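Local coordinates for protein LacI family sugar-binding transcriptional regulator (Enterococcus faecalis V583, PDB 4RK0) that binds ribose between its two lobes and, as a LacI-family regulator, probably controls transcription by binding DNA, at residues 119-124 and 151-156; 126-131 and 145-150; 173-178 and 198-203; 192-197 and 208-213. One frame throughout, in Å; residues are numbered along the deposited sequence.

Contact 1: 119-124 and 151-156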
loop_
_atom_site.group_PDB
_atom_site.type_symbol
_atom_site.label_atom_id
_atom_site.label_comp_id
_atom_site.label_asym_id
_atom_site.label_seq_id
_atom_site.Cartn_x
_atom_site.Cartn_y
_atom_site.Cartn_z
ATOM N N HIS A 119 -24.784 8.274 11.123
ATOM C CA HIS A 119 -24.738 6.883 11.484
ATOM C C HIS A 119 -24.641 6.659 12.986
ATOM O O HIS A 119 -25.380 5.825 13.537
ATOM C CB HIS A 119 -23.572 6.222 10.794
ATOM C CG HIS A 119 -23.491 4.780 11.099
ATOM N ND1 HIS A 119 -24.435 3.887 10.658
ATOM C CD2 HIS A 119 -22.634 4.079 11.879
ATOM C CE1 HIS A 119 -24.136 2.684 11.110
ATOM N NE2 HIS A 119 -23.064 2.781 11.872
ATOM N N LEU A 120 -23.721 7.366 13.655
ATOM C CA LEU A 120 -23.562 7.178 15.116
ATOM C C LEU A 120 -24.815 7.623 15.862
ATOM O O LEU A 120 -25.213 7.008 16.854
ATOM C CB LEU A 120 -22.330 7.883 15.669
ATOM C CG LEU A 120 -20.961 7.287 15.248
ATOM C CD1 LEU A 120 -19.798 8.123 15.727
ATOM C CD2 LEU A 120 -20.831 5.843 15.743
ATOM N N GLN A 121 -25.456 8.667 15.373
ATOM C CA GLN A 121 -26.782 9.058 15.920
ATOM C C GLN A 121 -27.852 7.964 15.743
ATOM O O GLN A 121 -28.591 7.677 16.690
ATOM C CB GLN A 121 -27.230 10.378 15.246
ATOM C CG GLN A 121 -28.254 11.222 15.993
ATOM C CD GLN A 121 -28.582 12.512 15.242
ATOM O OE1 GLN A 121 -27.840 12.928 14.342
ATOM N NE2 GLN A 121 -29.689 13.146 15.605
ATOM N N GLU A 122 -27.993 7.409 14.533
ATOM C CA GLU A 122 -28.890 6.266 14.314
ATOM C C GLU A 122 -28.618 5.082 15.282
ATOM O O GLU A 122 -29.536 4.439 15.751
ATOM C CB GLU A 122 -28.801 5.786 12.868
ATOM C CG GLU A 122 -29.874 4.804 12.469
ATOM C CD GLU A 122 -29.476 3.971 11.269
ATOM O OE1 GLU A 122 -30.151 4.091 10.230
ATOM O OE2 GLU A 122 -28.489 3.204 11.365
ATOM N N GLN A 123 -27.361 4.864 15.627
ATOM C CA GLN A 123 -26.982 3.856 16.614
ATOM C C GLN A 123 -27.049 4.382 18.049
ATOM O O GLN A 123 -26.622 3.720 18.988
ATOM C CB GLN A 123 -25.575 3.358 16.301
ATOM C CG GLN A 123 -25.410 2.744 14.911
ATOM C CD GLN A 123 -26.035 1.362 14.775
ATOM O OE1 GLN A 123 -27.200 1.143 15.092
ATOM N NE2 GLN A 123 -25.254 0.425 14.300
ATOM N N ARG A 124 -27.576 5.591 18.222
ATOM C CA ARG A 124 -27.898 6.148 19.543
ATOM C C ARG A 124 -26.719 6.475 20.431
ATOM O O ARG A 124 -26.880 6.578 21.649
ATOM C CB ARG A 124 -28.819 5.216 20.320
ATOM C CG ARG A 124 -29.885 4.578 19.457
ATOM C CD ARG A 124 -31.147 4.221 20.237
ATOM N NE ARG A 124 -30.979 2.991 20.991
ATOM C CZ ARG A 124 -31.337 1.771 20.591
ATOM N NH1 ARG A 124 -31.111 0.740 21.400
ATOM N NH2 ARG A 124 -31.897 1.551 19.401
ATOM N N TYR A 151 -24.132 16.842 14.340
ATOM C CA TYR A 151 -24.090 16.156 15.638
ATOM C C TYR A 151 -24.118 17.168 16.771
ATOM O O TYR A 151 -23.225 18.009 16.872
ATOM C CB TYR A 151 -22.838 15.299 15.742
ATOM C CG TYR A 151 -22.911 14.262 16.843
ATOM C CD1 TYR A 151 -23.503 13.016 16.620
ATOM C CD2 TYR A 151 -22.378 14.509 18.083
ATOM C CE1 TYR A 151 -23.559 12.065 17.624
ATOM C CE2 TYR A 151 -22.429 13.561 19.088
ATOM C CZ TYR A 151 -23.038 12.351 18.855
ATOM O OH TYR A 151 -23.069 11.445 19.887
ATOM N N THR A 152 -25.133 17.077 17.626
ATOM C CA THR A 152 -25.380 18.088 18.660
ATOM C C THR A 152 -25.223 17.544 20.073
ATOM O O THR A 152 -25.513 18.252 21.014
ATOM C CB THR A 152 -26.812 18.725 18.547
ATOM O OG1 THR A 152 -27.833 17.775 18.896
ATOM C CG2 THR A 152 -27.083 19.179 17.143
ATOM N N GLU A 153 -24.768 16.299 20.213
ATOM C CA GLU A 153 -24.456 15.722 21.533
ATOM C C GLU A 153 -22.946 15.905 21.861
ATOM O O GLU A 153 -22.289 16.723 21.245
ATOM C CB GLU A 153 -24.945 14.278 21.574
ATOM C CG GLU A 153 -26.447 14.180 21.272
ATOM C CD GLU A 153 -26.835 12.866 20.612
ATOM O OE1 GLU A 153 -27.239 12.864 19.424
ATOM O OE2 GLU A 153 -26.734 11.825 21.282
ATOM N N LYS A 154 -22.420 15.187 22.848
ATOM C CA LYS A 154 -21.069 15.450 23.381
ATOM C C LYS A 154 -20.020 14.813 22.481
ATOM O O LYS A 154 -20.078 13.615 22.200
ATOM C CB LYS A 154 -20.954 14.916 24.813
ATOM C CG LYS A 154 -21.919 15.605 25.779
ATOM C CD LYS A 154 -22.491 14.661 26.828
ATOM C CE LYS A 154 -23.501 15.370 27.725
ATOM N NZ LYS A 154 -23.999 14.477 28.806
ATOM N N VAL A 155 -19.116 15.642 21.977
ATOM C CA VAL A 155 -18.016 15.216 21.123
ATOM C C VAL A 155 -16.705 15.600 21.766
ATOM O O VAL A 155 -16.537 16.745 22.177
ATOM C CB VAL A 155 -18.051 15.932 19.766
ATOM C CG1 VAL A 155 -16.924 15.427 18.873
ATOM C CG2 VAL A 155 -19.405 15.785 19.095
ATOM N N GLN A 156 -15.781 14.643 21.862
ATOM C CA GLN A 156 -14.435 14.937 22.255
ATOM C C GLN A 156 -13.439 14.600 21.151
ATOM O O GLN A 156 -13.557 13.610 20.434
ATOM C CB GLN A 156 -14.089 14.213 23.562
ATOM C CG GLN A 156 -12.637 14.385 23.991
ATOM C CD GLN A 156 -12.347 13.813 25.369
ATOM O OE1 GLN A 156 -13.261 13.502 26.143
ATOM N NE2 GLN A 156 -11.065 13.664 25.680
#

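Contact 2: 126-131 and 145-150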
loop_
_atom_site.group_PDB
_atom_site.type_symbol
_atom_site.label_atom_id
_atom_site.label_comp_id
_atom_site.label_asym_id
_atom_site.label_seq_id
_atom_site.Cartn_x
_atom_site.Cartn_y
_atom_site.Cartn_z
ATOM N N GLU A 126 -24.259 8.941 22.231
ATOM C CA GLU A 126 -24.469 10.276 22.739
ATOM C C GLU A 126 -23.165 10.930 23.149
ATOM O O GLU A 126 -23.078 12.167 23.252
ATOM C CB GLU A 126 -25.459 10.218 23.937
ATOM C CG GLU A 126 -26.779 9.488 23.685
ATOM C CD GLU A 126 -27.689 9.432 24.912
ATOM O OE1 GLU A 126 -27.193 9.586 26.047
ATOM O OE2 GLU A 126 -28.916 9.230 24.746
ATOM N N GLN A 127 -22.152 10.103 23.399
ATOM C CA GLN A 127 -20.818 10.578 23.712
ATOM C C GLN A 127 -19.861 9.907 22.767
ATOM O O GLN A 127 -19.717 8.676 22.792
ATOM C CB GLN A 127 -20.454 10.244 25.150
ATOM C CG GLN A 127 -21.475 10.772 26.152
ATOM C CD GLN A 127 -21.074 10.506 27.586
ATOM O OE1 GLN A 127 -21.679 9.681 28.264
ATOM N NE2 GLN A 127 -20.047 11.201 28.054
ATOM N N VAL A 128 -19.257 10.708 21.914
ATOM C CA VAL A 128 -18.339 10.202 20.899
ATOM C C VAL A 128 -17.015 10.917 20.889
ATOM O O VAL A 128 -16.879 12.038 21.368
ATOM C CB VAL A 128 -18.930 10.309 19.491
ATOM C CG1 VAL A 128 -20.216 9.517 19.383
ATOM C CG2 VAL A 128 -19.148 11.775 19.105
ATOM N N ILE A 129 -16.035 10.241 20.304
ATOM C CA ILE A 129 -14.704 10.755 20.158
ATOM C C ILE A 129 -14.421 10.838 18.683
ATOM O O ILE A 129 -14.770 9.924 17.940
ATOM C CB ILE A 129 -13.646 9.803 20.759
ATOM C CG1 ILE A 129 -13.877 9.527 22.240
ATOM C CG2 ILE A 129 -12.271 10.362 20.491
ATOM C CD1 ILE A 129 -13.360 10.609 23.149
ATOM N N VAL A 130 -13.776 11.915 18.263
ATOM C CA VAL A 130 -13.236 12.010 16.923
ATOM C C VAL A 130 -11.730 11.955 17.043
ATOM O O VAL A 130 -11.128 12.729 17.796
ATOM C CB VAL A 130 -13.648 13.313 16.205
ATOM C CG1 VAL A 130 -13.039 13.348 14.806
ATOM C CG2 VAL A 130 -15.153 13.431 16.130
ATOM N N VAL A 131 -11.103 11.021 16.330
ATOM C CA VAL A 131 -9.664 10.841 16.441
ATOM C C VAL A 131 -9.049 11.317 15.146
ATOM O O VAL A 131 -9.368 10.796 14.043
ATOM C CB VAL A 131 -9.279 9.350 16.668
ATOM C CG1 VAL A 131 -7.773 9.201 16.793
ATOM C CG2 VAL A 131 -9.958 8.779 17.888
ATOM N N LYS A 145 -15.649 19.241 10.532
ATOM C CA LYS A 145 -16.645 20.341 10.336
ATOM C C LYS A 145 -17.997 19.777 9.914
ATOM O O LYS A 145 -19.033 20.137 10.468
ATOM C CB LYS A 145 -16.135 21.337 9.295
ATOM C CG LYS A 145 -16.876 22.673 9.283
ATOM C CD LYS A 145 -15.913 23.847 9.134
ATOM C CE LYS A 145 -16.587 25.065 8.525
ATOM N NZ LYS A 145 -16.792 24.883 7.060
ATOM N N GLY A 146 -18.003 18.851 8.960
ATOM C CA GLY A 146 -19.276 18.237 8.565
ATOM C C GLY A 146 -19.879 17.421 9.685
ATOM O O GLY A 146 -21.099 17.445 9.918
ATOM N N PHE A 147 -19.032 16.691 10.410
ATOM C CA PHE A 147 -19.485 15.930 11.563
ATOM C C PHE A 147 -20.213 16.838 12.576
ATOM O O PHE A 147 -21.332 16.538 13.011
ATOM C CB PHE A 147 -18.304 15.217 12.192
ATOM C CG PHE A 147 -18.667 14.250 13.259
ATOM C CD1 PHE A 147 -18.827 14.665 14.573
ATOM C CD2 PHE A 147 -18.860 12.893 12.953
ATOM C CE1 PHE A 147 -19.174 13.767 15.555
ATOM C CE2 PHE A 147 -19.191 11.988 13.941
ATOM C CZ PHE A 147 -19.357 12.422 15.247
ATOM N N CYS A 148 -19.602 17.967 12.918
ATOM C CA CYS A 148 -20.187 18.855 13.941
ATOM C C CYS A 148 -21.343 19.697 13.372
ATOM O O CYS A 148 -22.117 20.269 14.120
ATOM C CB CYS A 148 -19.108 19.733 14.562
ATOM S SG CYS A 148 -17.844 18.712 15.382
ATOM N N SER A 149 -21.493 19.736 12.054
ATOM C CA SER A 149 -22.623 20.452 11.445
ATOM C C SER A 149 -23.990 19.819 11.785
ATOM O O SER A 149 -25.023 20.513 11.755
ATOM C CB SER A 149 -22.457 20.568 9.933
ATOM O OG SER A 149 -22.762 19.356 9.275
ATOM N N VAL A 150 -23.992 18.522 12.108
ATOM C CA VAL A 150 -25.233 17.781 12.375
ATOM C C VAL A 150 -25.285 17.067 13.714
ATOM O O VAL A 150 -26.378 16.751 14.182
ATOM C CB VAL A 150 -25.527 16.724 11.296
ATOM C CG1 VAL A 150 -25.717 17.405 9.952
ATOM C CG2 VAL A 150 -24.433 15.661 11.243
#

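Contact 3: 173-178 and 198-203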
loop_
_atom_site.group_PDB
_atom_site.type_symbol
_atom_site.label_atom_id
_atom_site.label_comp_id
_atom_site.label_asym_id
_atom_site.label_seq_id
_atom_site.Cartn_x
_atom_site.Cartn_y
_atom_site.Cartn_z
ATOM N N GLU A 173 -5.863 7.068 26.029
ATOM C CA GLU A 173 -6.674 8.219 26.366
ATOM C C GLU A 173 -8.166 7.898 26.203
ATOM O O GLU A 173 -8.992 8.251 27.042
ATOM C CB GLU A 173 -6.254 9.443 25.551
ATOM C CG GLU A 173 -5.382 10.438 26.306
ATOM C CD GLU A 173 -6.202 11.461 27.074
ATOM O OE1 GLU A 173 -7.071 12.115 26.447
ATOM O OE2 GLU A 173 -5.982 11.610 28.298
ATOM N N ILE A 174 -8.522 7.191 25.142
ATOM C CA ILE A 174 -9.942 6.832 24.945
ATOM C C ILE A 174 -10.516 6.024 26.104
ATOM O O ILE A 174 -11.669 6.210 26.522
ATOM C CB ILE A 174 -10.114 6.032 23.653
ATOM C CG1 ILE A 174 -9.770 6.920 22.448
ATOM C CG2 ILE A 174 -11.526 5.505 23.524
ATOM C CD1 ILE A 174 -9.477 6.163 21.181
ATOM N N LEU A 175 -9.707 5.112 26.624
ATOM C CA LEU A 175 -10.148 4.268 27.715
ATOM C C LEU A 175 -10.436 5.034 29.006
ATOM O O LEU A 175 -11.165 4.542 29.855
ATOM C CB LEU A 175 -9.126 3.171 27.953
ATOM C CG LEU A 175 -8.961 2.176 26.806
ATOM C CD1 LEU A 175 -7.844 1.221 27.209
ATOM C CD2 LEU A 175 -10.258 1.432 26.471
ATOM N N LYS A 176 -9.891 6.242 29.139
ATOM C CA LYS A 176 -10.184 7.106 30.276
ATOM C C LYS A 176 -11.509 7.861 30.145
ATOM O O LYS A 176 -11.939 8.468 31.103
ATOM C CB LYS A 176 -9.048 8.115 30.481
ATOM C CG LYS A 176 -7.779 7.525 31.073
ATOM C CD LYS A 176 -6.706 8.596 31.200
ATOM C CE LYS A 176 -5.508 8.116 31.998
ATOM N NZ LYS A 176 -4.696 7.134 31.231
ATOM N N THR A 177 -12.158 7.813 28.981
ATOM C CA THR A 177 -13.351 8.638 28.710
ATOM C C THR A 177 -14.613 7.815 28.905
ATOM O O THR A 177 -14.537 6.597 29.055
ATOM C CB THR A 177 -13.389 9.162 27.249
ATOM O OG1 THR A 177 -13.716 8.077 26.356
ATOM C CG2 THR A 177 -12.068 9.765 26.805
ATOM N N GLU A 178 -15.769 8.493 28.865
ATOM C CA GLU A 178 -17.100 7.865 28.925
ATOM C C GLU A 178 -17.717 7.602 27.540
ATOM O O GLU A 178 -18.891 7.211 27.433
ATOM C CB GLU A 178 -18.065 8.786 29.689
ATOM C CG GLU A 178 -17.740 8.985 31.157
ATOM C CD GLU A 178 -18.597 8.121 32.048
ATOM O OE1 GLU A 178 -19.283 8.676 32.933
ATOM O OE2 GLU A 178 -18.597 6.892 31.843
ATOM N N ALA A 198 -7.942 -4.231 21.209
ATOM C CA ALA A 198 -7.791 -5.673 21.377
ATOM C C ALA A 198 -6.813 -5.958 22.546
ATOM O O ALA A 198 -7.073 -6.818 23.371
ATOM C CB ALA A 198 -7.299 -6.330 20.099
ATOM N N GLU A 199 -5.718 -5.223 22.607
ATOM C CA GLU A 199 -4.738 -5.412 23.690
ATOM C C GLU A 199 -5.319 -5.106 25.059
ATOM O O GLU A 199 -4.859 -5.625 26.086
ATOM C CB GLU A 199 -3.465 -4.595 23.421
ATOM C CG GLU A 199 -2.690 -5.159 22.205
ATOM C CD GLU A 199 -1.392 -4.429 21.909
ATOM O OE1 GLU A 199 -1.017 -3.509 22.668
ATOM O OE2 GLU A 199 -0.761 -4.762 20.878
ATOM N N ALA A 200 -6.349 -4.278 25.072
ATOM C CA ALA A 200 -7.032 -3.954 26.291
ATOM C C ALA A 200 -8.205 -4.867 26.571
ATOM O O ALA A 200 -8.961 -4.608 27.500
ATOM C CB ALA A 200 -7.484 -2.504 26.258
ATOM N N GLY A 201 -8.441 -5.880 25.739
ATOM C CA GLY A 201 -9.602 -6.767 25.888
ATOM C C GLY A 201 -10.956 -6.078 25.731
ATOM O O GLY A 201 -11.940 -6.487 26.335
ATOM N N LYS A 202 -11.008 -5.024 24.925
ATOM C CA LYS A 202 -12.264 -4.323 24.680
ATOM C C LYS A 202 -12.795 -4.790 23.344
ATOM O O LYS A 202 -12.052 -4.992 22.396
ATOM C CB LYS A 202 -12.064 -2.807 24.720
ATOM C CG LYS A 202 -11.405 -2.322 25.977
ATOM C CD LYS A 202 -12.204 -2.648 27.223
ATOM C CE LYS A 202 -11.535 -1.991 28.419
ATOM N NZ LYS A 202 -12.201 -2.333 29.703
ATOM N N LYS A 203 -14.090 -5.017 23.299
ATOM C CA LYS A 203 -14.736 -5.548 22.137
ATOM C C LYS A 203 -15.316 -4.460 21.214
ATOM O O LYS A 203 -15.756 -3.429 21.676
ATOM C CB LYS A 203 -15.859 -6.486 22.551
ATOM C CG LYS A 203 -15.418 -7.790 23.200
ATOM C CD LYS A 203 -16.631 -8.696 23.404
ATOM C CE LYS A 203 -16.310 -10.000 24.118
ATOM N NZ LYS A 203 -16.497 -9.882 25.588
#

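Contact 4: 192-197 and 208-213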
loop_
_atom_site.group_PDB
_atom_site.type_symbol
_atom_site.label_atom_id
_atom_site.label_comp_id
_atom_site.label_asym_id
_atom_site.label_seq_id
_atom_site.Cartn_x
_atom_site.Cartn_y
_atom_site.Cartn_z
ATOM N N GLY A 192 -5.585 1.101 13.886
ATOM C CA GLY A 192 -4.763 1.285 15.085
ATOM C C GLY A 192 -5.569 1.131 16.344
ATOM O O GLY A 192 -5.141 0.477 17.285
ATOM N N LEU A 193 -6.738 1.761 16.350
ATOM C CA LEU A 193 -7.749 1.572 17.394
ATOM C C LEU A 193 -8.092 0.128 17.646
ATOM O O LEU A 193 -8.090 -0.323 18.819
ATOM C CB LEU A 193 -9.021 2.370 17.074
ATOM C CG LEU A 193 -8.845 3.894 16.955
ATOM C CD1 LEU A 193 -10.149 4.554 16.532
ATOM C CD2 LEU A 193 -8.394 4.472 18.258
ATOM N N TYR A 194 -8.403 -0.587 16.579
ATOM C CA TYR A 194 -8.684 -2.033 16.677
ATOM C C TYR A 194 -7.582 -2.751 17.468
ATOM O O TYR A 194 -7.872 -3.498 18.395
ATOM C CB TYR A 194 -8.776 -2.690 15.306
ATOM C CG TYR A 194 -10.134 -2.702 14.632
ATOM C CD1 TYR A 194 -10.950 -1.566 14.603
ATOM C CD2 TYR A 194 -10.568 -3.833 13.943
ATOM C CE1 TYR A 194 -12.195 -1.588 13.978
ATOM C CE2 TYR A 194 -11.792 -3.867 13.301
ATOM C CZ TYR A 194 -12.614 -2.738 13.312
ATOM O OH TYR A 194 -13.830 -2.839 12.653
ATOM N N ARG A 195 -6.327 -2.542 17.080
ATOM C CA ARG A 195 -5.211 -3.204 17.734
ATOM C C ARG A 195 -5.100 -2.796 19.208
ATOM O O ARG A 195 -4.915 -3.637 20.064
ATOM C CB ARG A 195 -3.908 -2.896 16.993
ATOM C CG ARG A 195 -2.664 -3.432 17.650
ATOM C CD ARG A 195 -1.395 -2.921 16.984
ATOM N NE ARG A 195 -0.180 -3.282 17.731
ATOM C CZ ARG A 195 1.027 -2.731 17.549
ATOM N NH1 ARG A 195 1.218 -1.760 16.653
ATOM N NH2 ARG A 195 2.060 -3.133 18.288
ATOM N N GLY A 196 -5.210 -1.516 19.514
ATOM C CA GLY A 196 -5.042 -1.088 20.882
ATOM C C GLY A 196 -6.179 -1.562 21.758
ATOM O O GLY A 196 -5.971 -1.984 22.925
ATOM N N LEU A 197 -7.396 -1.491 21.209
ATOM C CA LEU A 197 -8.553 -1.963 21.947
ATOM C C LEU A 197 -8.428 -3.486 22.193
ATOM O O LEU A 197 -8.757 -3.959 23.278
ATOM C CB LEU A 197 -9.863 -1.633 21.231
ATOM C CG LEU A 197 -10.202 -0.138 21.307
ATOM C CD1 LEU A 197 -11.379 0.206 20.402
ATOM C CD2 LEU A 197 -10.519 0.278 22.735
ATOM N N TYR A 208 -17.033 -0.660 22.030
ATOM C CA TYR A 208 -16.921 0.570 21.262
ATOM C C TYR A 208 -17.372 0.358 19.847
ATOM O O TYR A 208 -17.019 -0.624 19.225
ATOM C CB TYR A 208 -15.499 1.077 21.224
ATOM C CG TYR A 208 -14.964 1.526 22.545
ATOM C CD1 TYR A 208 -14.321 0.632 23.387
ATOM C CD2 TYR A 208 -15.083 2.848 22.960
ATOM C CE1 TYR A 208 -13.827 1.037 24.617
ATOM C CE2 TYR A 208 -14.572 3.262 24.181
ATOM C CZ TYR A 208 -13.931 2.349 25.000
ATOM O OH TYR A 208 -13.427 2.732 26.218
ATOM N N SER A 209 -18.183 1.303 19.377
ATOM C CA SER A 209 -18.610 1.390 17.998
ATOM C C SER A 209 -17.600 2.282 17.339
ATOM O O SER A 209 -17.271 3.353 17.877
ATOM C CB SER A 209 -20.023 2.010 17.908
ATOM O OG SER A 209 -21.038 1.075 18.218
ATOM N N ILE A 210 -17.090 1.835 16.192
ATOM C CA ILE A 210 -16.143 2.594 15.420
ATOM C C ILE A 210 -16.575 2.728 13.972
ATOM O O ILE A 210 -16.942 1.752 13.329
ATOM C CB ILE A 210 -14.752 1.910 15.417
ATOM C CG1 ILE A 210 -14.284 1.733 16.874
ATOM C CG2 ILE A 210 -13.754 2.699 14.577
ATOM C CD1 ILE A 210 -12.948 1.044 17.056
ATOM N N ILE A 211 -16.428 3.949 13.461
ATOM C CA ILE A 211 -16.593 4.241 12.038
ATOM C C ILE A 211 -15.333 4.932 11.527
ATOM O O ILE A 211 -14.820 5.893 12.156
ATOM C CB ILE A 211 -17.837 5.134 11.735
ATOM C CG1 ILE A 211 -17.959 5.417 10.228
ATOM C CG2 ILE A 211 -17.783 6.448 12.498
ATOM C CD1 ILE A 211 -19.367 5.826 9.821
ATOM N N GLY A 212 -14.853 4.434 10.391
ATOM C CA GLY A 212 -13.682 4.904 9.732
ATOM C C GLY A 212 -13.929 5.882 8.601
ATOM O O GLY A 212 -15.024 6.396 8.445
ATOM N N TYR A 213 -12.893 6.114 7.794
ATOM C CA TYR A 213 -13.008 6.902 6.601
ATOM C C TYR A 213 -12.019 6.452 5.504
ATOM O O TYR A 213 -10.807 6.353 5.734
ATOM C CB TYR A 213 -12.808 8.369 6.959
ATOM C CG TYR A 213 -13.504 9.345 6.028
ATOM C CD1 TYR A 213 -13.014 9.595 4.743
ATOM C CD2 TYR A 213 -14.630 10.047 6.437
ATOM C CE1 TYR A 213 -13.657 10.488 3.887
ATOM C CE2 TYR A 213 -15.238 10.981 5.593
ATOM C CZ TYR A 213 -14.747 11.175 4.312
ATOM O OH TYR A 213 -15.364 12.061 3.434
#

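Contact 1: 119-124 and 151-156
A slight, partly buried packing contact joins Gln121, in the last turn of helix 109-122, to Tyr151 and Glu153, in the loop that leads into strand 154-159 at the edge of the parallel sheet. The closer half of the contact is a crossing of the Gln121 and Glu153 side chains at about a right angle. The nearest atoms are Gln121 CG and Glu153 OE1, 3.9 Å apart, so the carboxylate oxygen rests against the aliphatic part of the glutamine rather than its amide, and the two flat ends are turned 78° apart. Swinging Gln121 CG away from the backbone N (chi1 -158°) projects the extended chain out from the helix, so that CG passes the end of Glu153. The second meeting is looser: Gln121 N lies at the edge of the Tyr151 ring, near its plane, 4.5 Å from Tyr151 CE1. The phenol OH hydrogen-bonds His125 O, and His125 N returns to Leu120 O in the Schellman motif that ends the helix, with Arg124 at positive phi and Arg124 N on Gln121 O at 2.8 Å. The Tyr151 hydroxyl is thus held from outside the two segments, whereas Gln121 and Glu153 meet through van der Waals contact alone, which constrains their polar ends little.

Contact 2: 126-131 and 145-150
Val130 CG2 lies over one face of the Phe147 ring, 4.3 Å from its centroid and 19° off the ring normal, a CH-pi contact displaced toward the rim. The closest ring atom to this methyl is Phe147 CE1, at 4.1 Å. A second valine of the same strand meets the ring differently: Val128 CG2 sits at the edge, near the ring plane, 3.9 Å from Phe147 CZ. Two positions apart in an extended strand, with Ile129 between them turned the other way, the valines project from the same side. Both come from the strand to meet a ring coming from the helix; one takes a face, the other an edge. The phenylalanine is delivered to them by a first torsion that turns CG away from its backbone N (chi1 -171°), directing the ring out of the helix and at the sheet.

On the far side of the helix, Ser149 OG donates to Gly146 O at 2.6 Å, its approach tilted 19° from the carbonyl plane. The backbone bonds within 145-150 are weak; Ser149 OG also hydrogen-bonds Gln114 NE2 of helix 109-122, linking the two helices.

The contact belongs to the beta-alpha-beta unit of strand 127-132, helix 138-150 and strand 154-159. Around it, the Phe147 ring also meets those of Phe183 of strand 181-184 and Tyr151, and touches Ala117 of helix 109-122, while both valines pack on Val155 of strand 154-159.

Contact 3: 173-178 and 198-203
Leu175 faces Ala200 and Lys202 with its two methyl branches divided between them. One branch goes to the alanine: Leu175 CD1 stands 3.9 Å from Ala200 CB, a plain methyl-to-methyl contact. The other goes to the lysine, where Leu175 CD2 lies 4.0 Å from Lys202 CG and 4.1 Å from Lys202 CE. The leucine and lysine side chains cross obliquely, and the lysine does its touching with methylenes, not with its ammonium group. A bend at the second torsion of Lys202 (chi2 -61°) turns the chain, and the extended part beyond it lays the alternate methylenes CG and CE along Leu175 CD2.

Each partner sits where a helix gives out. Behind Ala200, helix 187-199 closes in a Schellman motif: Gly201 takes a positive phi, a conformation that suits glycine, and Gly201 N returns to Ala198 O at 2.9 Å. The turn brings Lys202 round beside Ala200, and both can then face Leu175. On the other segment, Ile174 O is gripped twice by one residue, by Thr177 N and by Thr177 OG1. The hydroxyl, 2.8 Å from Ile174 O, donates in the carbonyl plane onto a lone pair, and it also accepts from Ser179 N, bracing the chain as it leaves helix 164-175.

Beneath this surface contact, Leu175 continues onto Leu197 and Tyr208. The arrangement is the apolar meeting of the C-terminal ends of two neighbouring helices on one face of a parallel alpha/beta sheet.

Contact 4: 192-197 and 208-213
The crossover from strand 181-184 through helix 187-199 to strand 209-211 is a beta-alpha-beta unit, and here its helix settles on its second strand through Ile210 and Tyr208. Helix segment 192-197 runs nearly antiparallel to the strand, at 158°, with the axes 10.7 Å apart at their closest.

Ile210 CD1 is the atom shared by three helix residues. It meets Leu197 CD1 tip to tip at 3.8 Å, Leu193 CB at 4.1 Å, and Tyr194 CD1, also at 4.1 Å, the tyrosine lying obliquely across it. An extended second torsion (chi2 179°) sets CD1 anti to CA, and the methyl reaches outward from the strand among these residues. The other branch of Leu197 serves a second partner, two residues earlier in the chain than Ile210: Leu197 CD2 lies 3.9 Å from Tyr208 CD1, the two side chains crossing at about a right angle.

All five residues are buried. The Tyr194 OH hydrogen-bonds Pro224 O, while Tyr208 and Leu193 pack on into helix 164-175. Aliphatic and aromatic side chains packing a crossover helix on the parallel strand that follows it are typical of the Rossmann-like lobes of periplasmic-binding-protein-like domains.

Overall arrangement
From the N-terminal side, the chain leaves helix 109-122, runs up strand 127-132 and returns by helix 138-150, which closes contact 2; the next residues, 151-156, close contact 1, so the shorter loop lies within the longer. Strands 127-132 and 154-159 are sheet neighbours, with Gln156 N probably bonded to Val128 O, which couples the two contacts directly. Contacts 3 and 4 come after both of these and cross each other: 173-178, 192-197, 198-203 and 208-213 alternate, sharing helix 187-199. Contacts 2 and 4 pack helices on opposite faces of the four-stranded parallel sheet, contact 1 joins the end of helix 109-122 to the loop before strand 154-159, and contact 3 joins the ends of helices 164-175 and 187-199.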